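Hypothetical protein Atu2684 (Agrobacterium tumefaciens, PDB 2AXO) is of unknown function but carries a thioredoxin-like alpha/beta domain with a disulfide between two closely spaced cysteines, so a thiol-disulfide role is possible though unproven. Local coordinates at residues E62-R65 with K66-K70. Sequence-based numbering, arbitrary orientation.
Sequences EALR and KMIQK
Lys-66 sends CG back beside its own backbone N (chi1 -70°), runs straight through chi2 and bends at chi3, while Glu-62 holds CG anti to the backbone N (chi1 176°) and extends outward from the helix. The lysine chain runs back along the helix to cross the glutamate obliquely, and NZ of Lys-66 lies 3.0 Å from OE2 of Glu-62, a salt bridge in which the carboxylate offers its anti lone pair. In the backbone, N of Lys-66 donates to O of Glu-62 at 3.0 Å, so these residues are tied both through the backbone and through their charged ends.

On the inner side, CD1 of Ile-68 comes to 3.8 Å from CG of Leu-64, at an oblique angle. Met-67, a selenomethionine here, crosses the Leu-64 side chain at about a right angle; chi3 (-78°) turns its CE back against the preceding turn, 3.4 Å from CA of Leu-64 and 3.5 Å from O of Ala-63. The bond from N of Ile-68 to O of Leu-64, at 2.8 Å, is the shortest of the four backbone i to i+4 bonds across the pair.

Leu-64 and Met-67 press on Val-46 of strand 45-50, Met-67 also meets Ile-134 and Tyr-135 of helix 131-143, and Ile-68 packs on Trp-200. This is an amphipathic alpha-helix, the connecting helix of a beta-alpha-beta unit in a thioredoxin-like fold.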
ATOM      1  N   GLU A  62      -7.021 -20.887   0.665  1.00 17.63           N
ATOM      2  CA  GLU A  62      -7.243 -22.329   0.614  1.00 19.27           C
ATOM      3  C   GLU A  62      -6.075 -22.982  -0.113  1.00 17.95           C
ATOM      4  O   GLU A  62      -5.561 -24.016   0.314  1.00 18.81           O
ATOM      5  CB  GLU A  62      -8.548 -22.649  -0.130  1.00 22.30           C
ATOM      6  CG  GLU A  62      -8.802 -24.144  -0.321  1.00 26.16           C
ATOM      7  CD  GLU A  62      -9.914 -24.439  -1.324  1.00 29.20           C
ATOM      8  OE1 GLU A  62     -11.070 -24.032  -1.079  1.00 28.89           O
ATOM      9  OE2 GLU A  62      -9.625 -25.078  -2.359  1.00 31.71           O
ATOM     10  N   ALA A  63      -5.660 -22.365  -1.216  1.00 15.40           N
ATOM     11  CA  ALA A  63      -4.550 -22.872  -2.003  1.00 16.55           C
ATOM     12  C   ALA A  63      -3.335 -23.065  -1.106  1.00 16.61           C
ATOM     13  O   ALA A  63      -2.721 -24.135  -1.085  1.00 15.53           O
ATOM     14  CB  ALA A  63      -4.218 -21.896  -3.130  1.00 15.24           C
ATOM     15  N   LEU A  64      -2.992 -22.022  -0.356  1.00 15.96           N
ATOM     16  CA  LEU A  64      -1.836 -22.086   0.535  1.00 14.76           C
ATOM     17  C   LEU A  64      -1.988 -23.176   1.591  1.00 13.78           C
ATOM     18  O   LEU A  64      -1.046 -23.924   1.863  1.00 12.25           O
ATOM     19  CB  LEU A  64      -1.616 -20.740   1.226  1.00 15.56           C
ATOM     20  CG  LEU A  64      -0.372 -20.628   2.115  1.00 18.18           C
ATOM     21  CD1 LEU A  64       0.900 -20.711   1.264  1.00 15.32           C
ATOM     22  CD2 LEU A  64      -0.416 -19.303   2.859  1.00 16.29           C
ATOM     23  N   ARG A  65      -3.169 -23.260   2.187  1.00 13.59           N
ATOM     24  CA  ARG A  65      -3.418 -24.259   3.212  1.00 14.52           C
ATOM     25  C   ARG A  65      -3.130 -25.661   2.682  1.00 13.55           C
ATOM     26  O   ARG A  65      -2.562 -26.497   3.391  1.00 13.22           O
ATOM     27  CB  ARG A  65      -4.864 -24.153   3.700  1.00 16.37           C
ATOM     28  CG  ARG A  65      -5.213 -25.105   4.830  1.00 22.83           C
ATOM     29  CD  ARG A  65      -6.586 -24.779   5.400  1.00 28.45           C
ATOM     30  NE  ARG A  65      -7.573 -24.612   4.337  1.00 33.38           N
ATOM     31  CZ  ARG A  65      -8.865 -24.375   4.541  1.00 36.97           C
ATOM     32  NH1 ARG A  65      -9.341 -24.272   5.779  1.00 38.82           N
ATOM     33  NH2 ARG A  65      -9.681 -24.239   3.502  1.00 37.12           N
ATOM     34  N   LYS A  66      -3.514 -25.907   1.428  1.00 11.58           N
ATOM     35  CA  LYS A  66      -3.302 -27.207   0.788  1.00 11.22           C
ATOM     36  C   LYS A  66      -1.821 -27.504   0.553  1.00  9.92           C
ATOM     37  O   LYS A  66      -1.374 -28.634   0.726  1.00  9.81           O
ATOM     38  CB  LYS A  66      -4.073 -27.275  -0.538  1.00 11.20           C
ATOM     39  CG  LYS A  66      -5.586 -27.345  -0.330  1.00 15.68           C
ATOM     40  CD  LYS A  66      -6.368 -27.620  -1.609  1.00 19.25           C
ATOM     41  CE  LYS A  66      -6.312 -26.454  -2.573  1.00 21.96           C
ATOM     42  NZ  LYS A  66      -7.352 -26.569  -3.645  1.00 20.19           N
HETATM   43  N   MSE A  67      -1.071 -26.480   0.156  1.00 10.42           N
HETATM   44  CA  MSE A  67       0.351 -26.641  -0.070  1.00 11.49           C
HETATM   45  C   MSE A  67       1.075 -26.853   1.259  1.00 11.27           C
HETATM   46  O   MSE A  67       1.996 -27.663   1.350  1.00  9.05           O
HETATM   47  CB  MSE A  67       0.896 -25.419  -0.808  1.00 15.18           C
HETATM   48  CG  MSE A  67       0.337 -25.263  -2.222  1.00 19.25           C
HETATM   49 SE   MSE A  67       1.117 -23.740  -3.145  1.00 29.39          SE
HETATM   50  CE  MSE A  67       0.094 -22.355  -2.303  1.00 23.94           C
ATOM     51  N   ILE A  68       0.653 -26.130   2.294  1.00 10.21           N
ATOM     52  CA  ILE A  68       1.249 -26.272   3.624  1.00 10.74           C
ATOM     53  C   ILE A  68       0.942 -27.673   4.153  1.00 10.29           C
ATOM     54  O   ILE A  68       1.784 -28.304   4.799  1.00  9.52           O
ATOM     55  CB  ILE A  68       0.677 -25.215   4.619  1.00  9.29           C
ATOM     56  CG1 ILE A  68       1.263 -23.833   4.301  1.00  9.71           C
ATOM     57  CG2 ILE A  68       1.010 -25.599   6.065  1.00 11.16           C
ATOM     58  CD1 ILE A  68       0.636 -22.711   5.094  1.00 10.95           C
ATOM     59  N   GLN A  69      -0.265 -28.164   3.884  1.00  9.56           N
ATOM     60  CA  GLN A  69      -0.640 -29.496   4.341  1.00  9.56           C
ATOM     61  C   GLN A  69       0.238 -30.538   3.659  1.00  9.56           C
ATOM     62  O   GLN A  69       0.653 -31.513   4.282  1.00 11.20           O
ATOM     63  CB  GLN A  69      -2.117 -29.789   4.044  1.00 11.29           C
ATOM     64  CG  GLN A  69      -2.557 -31.170   4.534  1.00 12.87           C
ATOM     65  CD  GLN A  69      -4.050 -31.396   4.393  1.00 13.19           C
ATOM     66  OE1 GLN A  69      -4.854 -30.630   4.922  1.00 13.35           O
ATOM     67  NE2 GLN A  69      -4.427 -32.454   3.683  1.00 10.36           N
ATOM     68  N   LYS A  70       0.530 -30.330   2.378  1.00 11.87           N
ATOM     69  CA  LYS A  70       1.371 -31.276   1.657  1.00 13.02           C
ATOM     70  C   LYS A  70       2.816 -31.200   2.143  1.00 13.98           C
ATOM     71  O   LYS A  70       3.561 -32.180   2.063  1.00 12.80           O
ATOM     72  CB  LYS A  70       1.316 -31.020   0.153  1.00 12.81           C
ATOM     73  CG  LYS A  70       2.073 -32.073  -0.636  1.00 18.02           C
ATOM     74  CD  LYS A  70       1.582 -32.172  -2.059  1.00 23.35           C
ATOM     75  CE  LYS A  70       0.194 -32.785  -2.120  1.00 23.28           C
ATOM     76  NZ  LYS A  70      -0.314 -32.783  -3.522  1.00 31.27           N
TER